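Local coordinates for virulence associated protein VapB (Rhodococcus hoagii, PDB 7B1Z) that is of unsettled molecular function but is a plasmid-encoded virulence-associated protein, present here as its folded eight-stranded beta-barrel domain, at residues H9-S14 with A43-G48; L55-K60 with G84-I89; Y67-T72 with S95-V100; Y73-F78 with H88-A93. One frame throughout, in Å; residues are numbered along the deposited sequence. Where two conformers were deposited one is given.

Interaction 1: H9-S14 with A43-G48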
loop_
_atom_site.group_PDB
_atom_site.type_symbol
_atom_site.label_atom_id
_atom_site.label_comp_id
_atom_site.label_asym_id
_atom_site.label_seq_id
_atom_site.Cartn_x
_atom_site.Cartn_y
_atom_site.Cartn_z
ATOM N N HIS A 9 2.304 -4.081 8.361
ATOM C CA HIS A 9 2.806 -2.786 8.790
ATOM C C HIS A 9 3.769 -2.270 7.732
ATOM O O HIS A 9 4.256 -3.022 6.882
ATOM C CB HIS A 9 3.485 -2.887 10.162
ATOM C CG HIS A 9 4.787 -3.615 10.133
ATOM N ND1 HIS A 9 4.876 -4.987 10.218
ATOM C CD2 HIS A 9 6.055 -3.159 10.030
ATOM C CE1 HIS A 9 6.147 -5.345 10.163
ATOM N NE2 HIS A 9 6.881 -4.253 10.043
ATOM N N GLY A 10 4.032 -0.974 7.775
ATOM C CA GLY A 10 4.843 -0.393 6.726
ATOM C C GLY A 10 5.099 1.074 6.971
ATOM O O GLY A 10 4.876 1.591 8.061
ATOM N N ASN A 11 5.595 1.733 5.932
ATOM C CA ASN A 11 6.056 3.120 6.009
ATOM C C ASN A 11 5.725 3.805 4.698
ATOM O O ASN A 11 5.745 3.168 3.644
ATOM C CB ASN A 11 7.582 3.253 6.224
ATOM C CG ASN A 11 8.042 2.801 7.604
ATOM O OD1 ASN A 11 8.324 1.624 7.817
ATOM N ND2 ASN A 11 8.157 3.748 8.539
ATOM N N VAL A 12 5.495 5.102 4.760
ATOM C CA VAL A 12 5.434 5.937 3.576
ATOM C C VAL A 12 6.480 7.027 3.771
ATOM O O VAL A 12 6.671 7.528 4.888
ATOM C CB VAL A 12 4.029 6.515 3.341
ATOM C CG1 VAL A 12 3.571 7.304 4.535
ATOM C CG2 VAL A 12 3.991 7.339 2.067
ATOM N N ILE A 13 7.244 7.294 2.723
ATOM C CA ILE A 13 8.170 8.429 2.719
ATOM C C ILE A 13 7.870 9.276 1.498
ATOM O O ILE A 13 7.709 8.753 0.393
ATOM C CB ILE A 13 9.640 7.973 2.733
ATOM C CG1 ILE A 13 10.031 7.280 1.428
ATOM C CG2 ILE A 13 9.864 7.044 3.928
ATOM C CD1 ILE A 13 11.532 6.944 1.378
ATOM N N SER A 14 7.729 10.578 1.698
ATOM C CA SER A 14 7.260 11.438 0.626
ATOM C C SER A 14 8.204 12.604 0.458
ATOM O O SER A 14 8.514 13.301 1.424
ATOM C CB SER A 14 5.840 11.949 0.905
ATOM O OG SER A 14 4.987 10.871 1.215
ATOM N N ALA A 43 6.995 11.788 6.335
ATOM C CA ALA A 43 7.079 10.340 6.390
ATOM C C ALA A 43 6.299 9.850 7.592
ATOM O O ALA A 43 6.092 10.587 8.558
ATOM C CB ALA A 43 8.539 9.901 6.471
ATOM N N GLY A 44 5.928 8.583 7.561
ATOM C CA GLY A 44 5.457 7.961 8.781
ATOM C C GLY A 44 5.193 6.481 8.625
ATOM O O GLY A 44 5.093 5.953 7.516
ATOM N N ALA A 45 5.084 5.825 9.764
ATOM C CA ALA A 45 4.739 4.411 9.854
ATOM C C ALA A 45 3.220 4.211 9.869
ATOM O O ALA A 45 2.453 5.106 10.219
ATOM C CB ALA A 45 5.345 3.819 11.119
ATOM N N PHE A 46 2.789 3.010 9.481
ATOM C CA PHE A 46 1.386 2.647 9.606
ATOM C C PHE A 46 1.284 1.155 9.907
ATOM O O PHE A 46 2.222 0.389 9.657
ATOM C CB PHE A 46 0.604 3.060 8.348
ATOM C CG PHE A 46 1.146 2.502 7.071
ATOM C CD1 PHE A 46 0.834 1.205 6.691
ATOM C CD2 PHE A 46 1.965 3.260 6.251
ATOM C CE1 PHE A 46 1.324 0.684 5.493
ATOM C CE2 PHE A 46 2.458 2.745 5.051
ATOM C CZ PHE A 46 2.129 1.441 4.689
ATOM N N TRP A 47 0.179 0.776 10.551
ATOM C CA TRP A 47 -0.096 -0.598 10.957
ATOM C C TRP A 47 -1.547 -0.906 10.638
ATOM O O TRP A 47 -2.420 -0.066 10.843
ATOM C CB TRP A 47 0.104 -0.844 12.479
ATOM C CG TRP A 47 1.512 -0.780 12.974
ATOM C CD1 TRP A 47 2.356 -1.837 13.213
ATOM C CD2 TRP A 47 2.242 0.400 13.323
ATOM N NE1 TRP A 47 3.572 -1.379 13.679
ATOM C CE2 TRP A 47 3.527 -0.011 13.755
ATOM C CE3 TRP A 47 1.937 1.761 13.315
ATOM C CZ2 TRP A 47 4.502 0.898 14.165
ATOM C CZ3 TRP A 47 2.911 2.661 13.723
ATOM C CH2 TRP A 47 4.176 2.226 14.141
ATOM N N GLY A 48 -1.823 -2.124 10.194
ATOM C CA GLY A 48 -3.207 -2.443 9.932
ATOM C C GLY A 48 -3.422 -3.851 9.434
ATOM O O GLY A 48 -2.720 -4.778 9.822
#
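Phe46 lays one face of its ring over the backbone of Gly10, and this is the tightly packed heart of the pairing between antiparallel strands 9-14 and 43-48. With CG lodged between the backbone N and the carbonyl carbon (chi1 56°), the ring folds back across the neighbouring strand: Gly10 CA stands 4.1 Å from the ring centroid in a CH-pi contact, and Phe46 CE2 comes within 3.4 Å of Asn11 N. Gly10 presents no side chain here, so ring and main chain meet directly. On the same barrel-facing side, Val12 CB approaches Phe46 CE2 at 4.4 Å, while Leu74 and Ile76 of strand 73-79 also pack on the phenyl ring.

Two reciprocal pairs of backbone hydrogen bonds hold the strands, Gly10 with Phe46 and Val12 with Gly44. Gly10 N to Phe46 O and Val12 N to Gly44 O both measure 2.9 Å.

The outward side, carrying Asn11, Ala45 and the solvent-exposed His9, Ile13, Ala43 and Trp47, is far looser. His9 CB sits 3.4 Å from Trp47 CD1, yet the imidazole and the indole, although nearly parallel, are slid so far apart that they barely overlap. Ile13 CG2 merely reaches Ala43 CB at 4.0 Å. Cohesion therefore comes from main-chain hydrogen bonds and one inward aromatic ring, whereas the outer side chains add scattered contacts with little ring overlap.

Interaction 2: L55-K60 with G84-I89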
loop_
_atom_site.group_PDB
_atom_site.type_symbol
_atom_site.label_atom_id
_atom_site.label_comp_id
_atom_site.label_asym_id
_atom_site.label_seq_id
_atom_site.Cartn_x
_atom_site.Cartn_y
_atom_site.Cartn_z
ATOM N N LEU A 55 -4.326 -14.504 -1.515
ATOM C CA LEU A 55 -3.034 -13.887 -1.242
ATOM C C LEU A 55 -2.013 -14.237 -2.318
ATOM O O LEU A 55 -1.208 -13.392 -2.719
ATOM C CB LEU A 55 -2.535 -14.358 0.132
ATOM C CG LEU A 55 -1.206 -13.780 0.615
ATOM C CD1 LEU A 55 -1.405 -12.306 1.002
ATOM C CD2 LEU A 55 -0.676 -14.590 1.788
ATOM N N GLN A 56 -1.986 -15.500 -2.764
ATOM C CA GLN A 56 -1.040 -15.908 -3.803
ATOM C C GLN A 56 -1.199 -15.038 -5.047
ATOM O O GLN A 56 -0.224 -14.574 -5.639
ATOM C CB GLN A 56 -1.266 -17.385 -4.132
ATOM C CG GLN A 56 -0.552 -17.897 -5.365
ATOM C CD GLN A 56 -0.617 -19.406 -5.474
ATOM O OE1 GLN A 56 -1.622 -19.975 -5.896
ATOM N NE2 GLN A 56 0.452 -20.059 -5.071
ATOM N N ARG A 57 -2.454 -14.815 -5.458
ATOM C CA ARG A 57 -2.728 -13.999 -6.641
ATOM C C ARG A 57 -2.344 -12.540 -6.408
ATOM O O ARG A 57 -1.800 -11.883 -7.299
ATOM C CB ARG A 57 -4.211 -14.116 -7.008
ATOM C CG ARG A 57 -4.688 -13.221 -8.153
ATOM C CD ARG A 57 -6.209 -13.261 -8.264
ATOM N NE ARG A 57 -6.844 -12.636 -7.112
ATOM C CZ ARG A 57 -8.147 -12.437 -6.990
ATOM N NH1 ARG A 57 -8.996 -12.833 -7.925
ATOM N NH2 ARG A 57 -8.611 -11.818 -5.904
ATOM N N LEU A 58 -2.630 -12.012 -5.214
ATOM C CA LEU A 58 -2.192 -10.658 -4.878
ATOM C C LEU A 58 -0.691 -10.504 -5.089
ATOM O O LEU A 58 -0.227 -9.560 -5.734
ATOM C CB LEU A 58 -2.547 -10.342 -3.428
ATOM C CG LEU A 58 -2.032 -9.046 -2.792
ATOM C CD1 LEU A 58 -2.817 -7.866 -3.342
ATOM C CD2 LEU A 58 -2.092 -9.082 -1.265
ATOM N N TYR A 59 0.084 -11.435 -4.530
ATOM C CA TYR A 59 1.539 -11.325 -4.575
ATOM C C TYR A 59 2.079 -11.547 -5.987
ATOM O O TYR A 59 3.041 -10.879 -6.404
ATOM C CB TYR A 59 2.143 -12.348 -3.617
ATOM C CG TYR A 59 2.063 -12.011 -2.144
ATOM C CD1 TYR A 59 1.653 -10.743 -1.700
ATOM C CD2 TYR A 59 2.424 -12.948 -1.189
ATOM C CE1 TYR A 59 1.604 -10.446 -0.353
ATOM C CE2 TYR A 59 2.372 -12.654 0.155
ATOM C CZ TYR A 59 1.991 -11.391 0.566
ATOM O OH TYR A 59 1.940 -11.071 1.904
ATOM N N LYS A 60 1.477 -12.470 -6.736
ATOM C CA LYS A 60 1.936 -12.740 -8.095
ATOM C C LYS A 60 1.545 -11.621 -9.057
ATOM O O LYS A 60 2.348 -11.223 -9.903
ATOM C CB LYS A 60 1.369 -14.072 -8.582
ATOM C CG LYS A 60 1.862 -14.495 -9.960
ATOM C CD LYS A 60 1.252 -15.823 -10.383
ATOM C CE LYS A 60 1.658 -16.213 -11.808
ATOM N NZ LYS A 60 1.037 -15.318 -12.829
ATOM N N GLY A 84 -7.716 -4.951 -12.370
ATOM C CA GLY A 84 -8.545 -5.773 -11.502
ATOM C C GLY A 84 -8.088 -5.689 -10.051
ATOM O O GLY A 84 -6.906 -5.805 -9.740
ATOM N N PHE A 85 -9.065 -5.569 -9.157
ATOM C CA PHE A 85 -8.816 -5.425 -7.731
ATOM C C PHE A 85 -8.376 -6.742 -7.089
ATOM O O PHE A 85 -9.042 -7.777 -7.235
ATOM C CB PHE A 85 -10.098 -4.913 -7.082
ATOM C CG PHE A 85 -10.034 -4.768 -5.601
ATOM C CD1 PHE A 85 -9.354 -3.715 -5.032
ATOM C CD2 PHE A 85 -10.704 -5.659 -4.768
ATOM C CE1 PHE A 85 -9.322 -3.545 -3.671
ATOM C CE2 PHE A 85 -10.665 -5.508 -3.389
ATOM C CZ PHE A 85 -9.993 -4.447 -2.841
ATOM N N LEU A 86 -7.265 -6.698 -6.345
ATOM C CA LEU A 86 -6.678 -7.894 -5.761
ATOM C C LEU A 86 -6.746 -7.960 -4.244
ATOM O O LEU A 86 -6.422 -9.008 -3.683
ATOM C CB LEU A 86 -5.205 -7.999 -6.186
ATOM C CG LEU A 86 -4.938 -8.034 -7.683
ATOM C CD1 LEU A 86 -3.418 -7.955 -7.951
ATOM C CD2 LEU A 86 -5.544 -9.295 -8.318
ATOM N N GLY A 87 -7.129 -6.892 -3.576
ATOM C CA GLY A 87 -7.114 -6.812 -2.125
ATOM C C GLY A 87 -6.784 -5.402 -1.682
ATOM O O GLY A 87 -6.434 -4.539 -2.477
ATOM N N HIS A 88 -6.884 -5.170 -0.378
ATOM C CA HIS A 88 -6.624 -3.828 0.109
ATOM C C HIS A 88 -6.153 -3.857 1.550
ATOM O O HIS A 88 -6.388 -4.814 2.283
ATOM C CB HIS A 88 -7.875 -2.945 -0.040
ATOM C CG HIS A 88 -8.896 -3.111 1.047
ATOM N ND1 HIS A 88 -9.755 -4.194 1.137
ATOM C CD2 HIS A 88 -9.208 -2.298 2.083
ATOM C CE1 HIS A 88 -10.533 -4.044 2.198
ATOM N NE2 HIS A 88 -10.253 -2.882 2.760
ATOM N N ILE A 89 -5.481 -2.776 1.946
ATOM C CA ILE A 89 -5.036 -2.572 3.319
ATOM C C ILE A 89 -5.837 -1.437 3.926
ATOM O O ILE A 89 -6.030 -0.402 3.292
ATOM C CB ILE A 89 -3.527 -2.267 3.361
ATOM C CG1 ILE A 89 -2.748 -3.540 3.075
ATOM C CG2 ILE A 89 -3.106 -1.708 4.686
ATOM C CD1 ILE A 89 -1.305 -3.270 2.736
HETATM O O HOH W 1 -6.042 -11.470 -4.959
#
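Arg57 and Leu58, successive residues of helix 55-60, meet Leu86 at the start of strand 85-89, the helix axis running almost at right angles to the strand (96°). Before them in the sequence, Leu55 packs on Tyr6 and Leu50, which seats the first turn of the helix against two other strands of the barrel.

Arg57 follows. Its chain leaves with CG anti to the backbone N (chi1 175°) and bends at chi3, which lays the guanidinium over Leu86: methyl CD2 lies against one face, 3.8 Å from Arg57 NE. The edge of the same group is used differently. A water in the guanidinium plane accepts from Arg57 NE at 2.6 Å and donates to Leu86 O at 2.8 Å, so one molecule ties the arginine to the strand backbone, with no direct hydrogen bond between the segments. Leu86 O is also bonded by Thr52 OG1.

Leu58 supplies the apolar half. Its CD1 methyl presses on Leu86 CB at 3.7 Å and lies 4.4 Å from Gly87 N, on a side chain that also touches Phe78 and Leu50. Gly87 has an unusual phi of 146°, and its backbone passes close to the leucine methyl.

The arrangement is that of a short helix packed across one end of a closed antiparallel barrel, one leucine turned to the apolar interior and an arginine at the more open rim.

Interaction 3: Y67-T72 with S95-V100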
loop_
_atom_site.group_PDB
_atom_site.type_symbol
_atom_site.label_atom_id
_atom_site.label_comp_id
_atom_site.label_asym_id
_atom_site.label_seq_id
_atom_site.Cartn_x
_atom_site.Cartn_y
_atom_site.Cartn_z
ATOM N N TYR A 67 -3.938 4.668 -3.451
ATOM C CA TYR A 67 -4.106 4.887 -2.036
ATOM C C TYR A 67 -4.989 6.092 -1.809
ATOM O O TYR A 67 -5.132 6.994 -2.654
ATOM C CB TYR A 67 -2.766 5.075 -1.301
ATOM C CG TYR A 67 -2.127 6.422 -1.544
ATOM C CD1 TYR A 67 -1.262 6.623 -2.607
ATOM C CD2 TYR A 67 -2.383 7.497 -0.713
ATOM C CE1 TYR A 67 -0.703 7.865 -2.848
ATOM C CE2 TYR A 67 -1.834 8.707 -0.946
ATOM C CZ TYR A 67 -0.981 8.897 -2.001
ATOM O OH TYR A 67 -0.432 10.166 -2.211
ATOM N N ASN A 68 -5.564 6.091 -0.616
ATOM C CA ASN A 68 -6.339 7.211 -0.125
ATOM C C ASN A 68 -5.866 7.456 1.297
ATOM O O ASN A 68 -6.138 6.658 2.203
ATOM C CB ASN A 68 -7.848 6.953 -0.170
ATOM C CG ASN A 68 -8.645 8.248 -0.049
ATOM O OD1 ASN A 68 -8.078 9.323 0.217
ATOM N ND2 ASN A 68 -9.937 8.154 -0.248
ATOM N N ALA A 69 -5.175 8.570 1.488
ATOM C CA ALA A 69 -4.732 9.000 2.800
ATOM C C ALA A 69 -5.790 9.949 3.351
ATOM O O ALA A 69 -6.140 10.952 2.710
ATOM C CB ALA A 69 -3.364 9.678 2.740
ATOM N N LEU A 70 -6.312 9.598 4.509
ATOM C CA LEU A 70 -7.471 10.233 5.126
ATOM C C LEU A 70 -7.127 10.516 6.596
ATOM O O LEU A 70 -7.716 9.968 7.537
ATOM C CB LEU A 70 -8.697 9.348 5.007
ATOM C CG LEU A 70 -9.178 9.190 3.569
ATOM C CD1 LEU A 70 -9.947 7.881 3.404
ATOM C CD2 LEU A 70 -10.015 10.368 3.205
ATOM N N GLY A 71 -6.181 11.418 6.796
ATOM C CA GLY A 71 -5.767 11.786 8.141
ATOM C C GLY A 71 -4.885 10.720 8.749
ATOM O O GLY A 71 -3.812 10.445 8.225
ATOM N N THR A 72 -5.327 10.113 9.843
ATOM C CA THR A 72 -4.594 9.010 10.440
ATOM C C THR A 72 -5.118 7.677 9.954
ATOM O O THR A 72 -4.731 6.642 10.490
ATOM C CB THR A 72 -4.645 9.131 11.962
ATOM O OG1 THR A 72 -6.005 9.206 12.417
ATOM C CG2 THR A 72 -3.932 10.393 12.370
ATOM N N SER A 95 1.447 9.619 11.226
ATOM C CA SER A 95 1.544 10.986 10.738
ATOM C C SER A 95 0.335 11.278 9.855
ATOM O O SER A 95 0.158 10.635 8.821
ATOM C CB SER A 95 2.826 11.188 9.931
ATOM O OG SER A 95 3.969 10.891 10.699
ATOM N N ALA A 96 -0.467 12.260 10.243
ATOM C CA ALA A 96 -1.672 12.562 9.481
ATOM C C ALA A 96 -1.314 13.139 8.125
ATOM O O ALA A 96 -0.508 14.065 8.019
ATOM C CB ALA A 96 -2.568 13.543 10.241
ATOM N N VAL A 97 -1.956 12.605 7.100
ATOM C CA VAL A 97 -1.768 12.971 5.707
ATOM C C VAL A 97 -3.122 12.900 5.024
ATOM O O VAL A 97 -3.935 12.017 5.322
ATOM C CB VAL A 97 -0.759 12.039 4.994
ATOM C CG1 VAL A 97 -0.686 12.385 3.496
ATOM C CG2 VAL A 97 0.600 12.129 5.663
ATOM N N VAL A 98 -3.349 13.795 4.051
ATOM C CA VAL A 98 -4.505 13.676 3.161
ATOM C C VAL A 98 -4.031 13.665 1.719
ATOM O O VAL A 98 -3.138 14.434 1.345
ATOM C CB VAL A 98 -5.521 14.816 3.376
ATOM C CG1 VAL A 98 -6.672 14.715 2.370
ATOM C CG2 VAL A 98 -6.066 14.756 4.776
ATOM N N GLY A 99 -4.621 12.799 0.916
ATOM C CA GLY A 99 -4.379 12.830 -0.512
ATOM C C GLY A 99 -4.740 11.526 -1.161
ATOM O O GLY A 99 -4.892 10.503 -0.513
ATOM N N VAL A 100 -4.877 11.587 -2.473
ATOM C CA VAL A 100 -5.100 10.375 -3.252
ATOM C C VAL A 100 -4.037 10.295 -4.325
ATOM O O VAL A 100 -3.546 11.300 -4.846
ATOM C CB VAL A 100 -6.496 10.268 -3.906
ATOM C CG1 VAL A 100 -7.570 10.039 -2.867
ATOM C CG2 VAL A 100 -6.776 11.484 -4.760
#
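Tyr67 and Asn68 on one strand face Gly99 and Val100 on the other, in an antiparallel pairing within the closed beta barrel that joins strands 64-70 and 96-109.

Backbone hydrogen bonds form two reciprocal pairs. Ala69 and Gly99 make a regular one, Ala69 N to Gly99 O being 2.8 Å. Gly71 and Val97 make the other; Gly71 N to Val97 O is equally short, but its angle at the hydrogen is only 136°, a bent bond at the place where the chain turns its corner. A phi of 76° at Gly71 turns the chain here.

Weaker CA-H...O contacts fill the intervals, as from Val98 CA to Ala69 O at 3.2 Å.

Apolar contacts are modest. Ala69 CB meets Val97 CG1 at 3.9 Å, and Thr72 CG2 approaches Ala96 CB at 4.0 Å near the corner. On the outer side Asn68 and Val100 run alongside, pointing the same way, though the closeness of their ends is doubtful because the valine adopts two conformers.

The aromatic element is Tyr67. A chi1 of 74° swings its ring beneath the partner strand, where Val100 C lies over one face. Phe21 and Leu74 also meet the tyrosine, and a weak hydrogen bond links its hydroxyl to Gln19. Gly99 O approaches the same ring obliquely, 3.6 Å from Tyr67 CE2.

Interaction 4: Y73-F78 with H88-A93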
loop_
_atom_site.group_PDB
_atom_site.type_symbol
_atom_site.label_atom_id
_atom_site.label_comp_id
_atom_site.label_asym_id
_atom_site.label_seq_id
_atom_site.Cartn_x
_atom_site.Cartn_y
_atom_site.Cartn_z
ATOM N N TYR A 73 -5.949 7.690 8.921
ATOM C CA TYR A 73 -6.363 6.497 8.208
ATOM C C TYR A 73 -5.678 6.455 6.852
ATOM O O TYR A 73 -5.575 7.479 6.165
ATOM C CB TYR A 73 -7.883 6.465 8.020
ATOM C CG TYR A 73 -8.337 5.251 7.276
ATOM C CD1 TYR A 73 -8.166 3.984 7.833
ATOM C CD2 TYR A 73 -8.887 5.344 6.016
ATOM C CE1 TYR A 73 -8.558 2.869 7.171
ATOM C CE2 TYR A 73 -9.311 4.200 5.346
ATOM C CZ TYR A 73 -9.123 2.973 5.933
ATOM O OH TYR A 73 -9.517 1.819 5.281
ATOM N N LEU A 74 -5.241 5.270 6.459
ATOM C CA LEU A 74 -4.677 5.047 5.139
ATOM C C LEU A 74 -5.310 3.813 4.521
ATOM O O LEU A 74 -5.280 2.740 5.121
ATOM C CB LEU A 74 -3.162 4.854 5.243
ATOM C CG LEU A 74 -2.448 4.535 3.942
ATOM C CD1 LEU A 74 -2.594 5.669 2.953
ATOM C CD2 LEU A 74 -0.988 4.267 4.183
ATOM N N ASN A 75 -5.823 3.953 3.303
ATOM C CA ASN A 75 -6.337 2.828 2.536
ATOM C C ASN A 75 -5.429 2.596 1.346
ATOM O O ASN A 75 -5.075 3.545 0.643
ATOM C CB ASN A 75 -7.767 3.094 2.071
ATOM C CG ASN A 75 -8.495 1.826 1.736
ATOM O OD1 ASN A 75 -9.075 1.194 2.607
ATOM N ND2 ASN A 75 -8.437 1.428 0.475
ATOM N N ILE A 76 -5.030 1.348 1.125
ATOM C CA ILE A 76 -4.209 1.001 -0.041
ATOM C C ILE A 76 -4.915 -0.114 -0.800
ATOM O O ILE A 76 -5.205 -1.160 -0.227
ATOM C CB ILE A 76 -2.788 0.547 0.343
ATOM C CG1 ILE A 76 -2.075 1.620 1.169
ATOM C CG2 ILE A 76 -2.006 0.286 -0.942
ATOM C CD1 ILE A 76 -0.721 1.176 1.717
ATOM N N ASN A 77 -5.196 0.113 -2.076
ATOM C CA ASN A 77 -5.805 -0.864 -2.958
ATOM C C ASN A 77 -4.785 -1.375 -3.962
ATOM O O ASN A 77 -3.996 -0.596 -4.500
ATOM C CB ASN A 77 -6.968 -0.239 -3.711
ATOM C CG ASN A 77 -8.131 0.132 -2.804
ATOM O OD1 ASN A 77 -8.530 -0.648 -1.944
ATOM N ND2 ASN A 77 -8.693 1.325 -3.004
ATOM N N PHE A 78 -4.821 -2.675 -4.242
ATOM C CA PHE A 78 -3.864 -3.318 -5.136
ATOM C C PHE A 78 -4.548 -3.829 -6.395
ATOM O O PHE A 78 -5.641 -4.389 -6.331
ATOM C CB PHE A 78 -3.179 -4.489 -4.419
ATOM C CG PHE A 78 -2.417 -4.077 -3.218
ATOM C CD1 PHE A 78 -1.201 -3.423 -3.370
ATOM C CD2 PHE A 78 -2.901 -4.301 -1.936
ATOM C CE1 PHE A 78 -0.476 -3.021 -2.295
ATOM C CE2 PHE A 78 -2.163 -3.876 -0.831
ATOM C CZ PHE A 78 -0.935 -3.246 -1.016
ATOM N N HIS A 88 -6.884 -5.170 -0.378
ATOM C CA HIS A 88 -6.624 -3.828 0.109
ATOM C C HIS A 88 -6.153 -3.857 1.550
ATOM O O HIS A 88 -6.388 -4.814 2.283
ATOM C CB HIS A 88 -7.875 -2.945 -0.040
ATOM C CG HIS A 88 -8.896 -3.111 1.047
ATOM N ND1 HIS A 88 -9.755 -4.194 1.137
ATOM C CD2 HIS A 88 -9.208 -2.298 2.083
ATOM C CE1 HIS A 88 -10.533 -4.044 2.198
ATOM N NE2 HIS A 88 -10.253 -2.882 2.760
ATOM N N ILE A 89 -5.481 -2.776 1.946
ATOM C CA ILE A 89 -5.036 -2.572 3.319
ATOM C C ILE A 89 -5.837 -1.437 3.926
ATOM O O ILE A 89 -6.030 -0.402 3.292
ATOM C CB ILE A 89 -3.527 -2.267 3.361
ATOM C CG1 ILE A 89 -2.748 -3.540 3.075
ATOM C CG2 ILE A 89 -3.106 -1.708 4.686
ATOM C CD1 ILE A 89 -1.305 -3.270 2.736
ATOM N N GLN A 90 -6.268 -1.625 5.166
ATOM C CA GLN A 90 -6.786 -0.559 6.012
ATOM C C GLN A 90 -5.786 -0.365 7.148
ATOM O O GLN A 90 -5.486 -1.314 7.884
ATOM C CB GLN A 90 -8.176 -0.925 6.542
ATOM C CG GLN A 90 -9.130 -1.292 5.426
ATOM C CD GLN A 90 -10.572 -1.568 5.854
ATOM O OE1 GLN A 90 -11.406 -1.889 5.003
ATOM N NE2 GLN A 90 -10.865 -1.477 7.146
ATOM N N ALA A 91 -5.263 0.833 7.303
ATOM C CA ALA A 91 -4.220 1.040 8.292
ATOM C C ALA A 91 -4.413 2.346 9.049
ATOM O O ALA A 91 -5.003 3.302 8.543
ATOM C CB ALA A 91 -2.836 1.052 7.634
ATOM N N GLY A 92 -3.879 2.367 10.265
ATOM C CA GLY A 92 -3.709 3.592 11.024
ATOM C C GLY A 92 -2.302 4.121 10.834
ATOM O O GLY A 92 -1.322 3.377 10.931
ATOM N N ALA A 93 -2.219 5.426 10.595
ATOM C CA ALA A 93 -0.971 6.091 10.263
ATOM C C ALA A 93 -0.591 7.009 11.402
ATOM O O ALA A 93 -1.445 7.698 11.964
ATOM C CB ALA A 93 -1.099 6.881 8.958
#
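His88 sets its CB 3.1 Å from Asn77 OD1, the two side chains lying alongside and pointing the same way on the outward side of the hairpin formed by strands 73-79 and 85-93. In His88 a chi1 of 81° turns the imidazole toward Gln90, two residues on; Asn75 OD1 lies at the ring's edge, near CD2. Phe51 stacks on the same ring.

Ile89 points inward. Its CB faces Ile76 CB at 4.2 Å, and its CD1 methyl meets the edge of the Phe78 ring at CE2, 3.7 Å away. The main chain is held by a reciprocal pair of bonds to Ile76, the shorter running from Ile89 N to Ile76 O at 2.7 Å.

Gln90 returns to the outside. Extended beyond CG, it crosses Tyr73 with amide and phenol planes steeply inclined (77°), and its CG touches Tyr73 OH at 3.1 Å. Its OE1 accepts a nearly straight bond from His88 NE2 at 2.7 Å, the acceptor lying in the imidazole plane, while Gln90 NE2 is hydrogen-bonded to a glycerol, probably from the crystallisation liquor.

Ala91 pairs with Leu74 through two further backbone hydrogen bonds, its O also lying close to Tyr73 CD1. Across the way, Tyr73 OH donates to a lone pair of Asn75 OD1 at 2.8 Å.

The inward side is thus wholly apolar, whereas outside each strand fastens its own polar groups lengthwise: the imidazole proton on His88 NE2 is committed to Gln90, and the phenol proton to Asn75.

How the interactions relate
Three contacts pair strands of one closed antiparallel barrel, and interaction 2 packs a helix against it. Interaction 1 comes first along the chain; interaction 4 is nested inside the loop closed by interaction 3, while the segments of interactions 2 and 3 alternate. Interactions 2 and 4 share His88 and Ile89 on strand 85-93, their centres about 13 Å apart. That strand also neighbours strand 42-52 of interaction 1, and Trp47 O is probably hydrogen-bonded to Gly92 N. Interactions 3 and 4, about 9 Å between centres, are joined through adjacent strands 64-70 and 73-79. Interactions 2 and 3 lie on opposite sides of the chain's centre, their centres about 21 Å apart, so the set spans the barrel from its helix-bearing end to its turned corners.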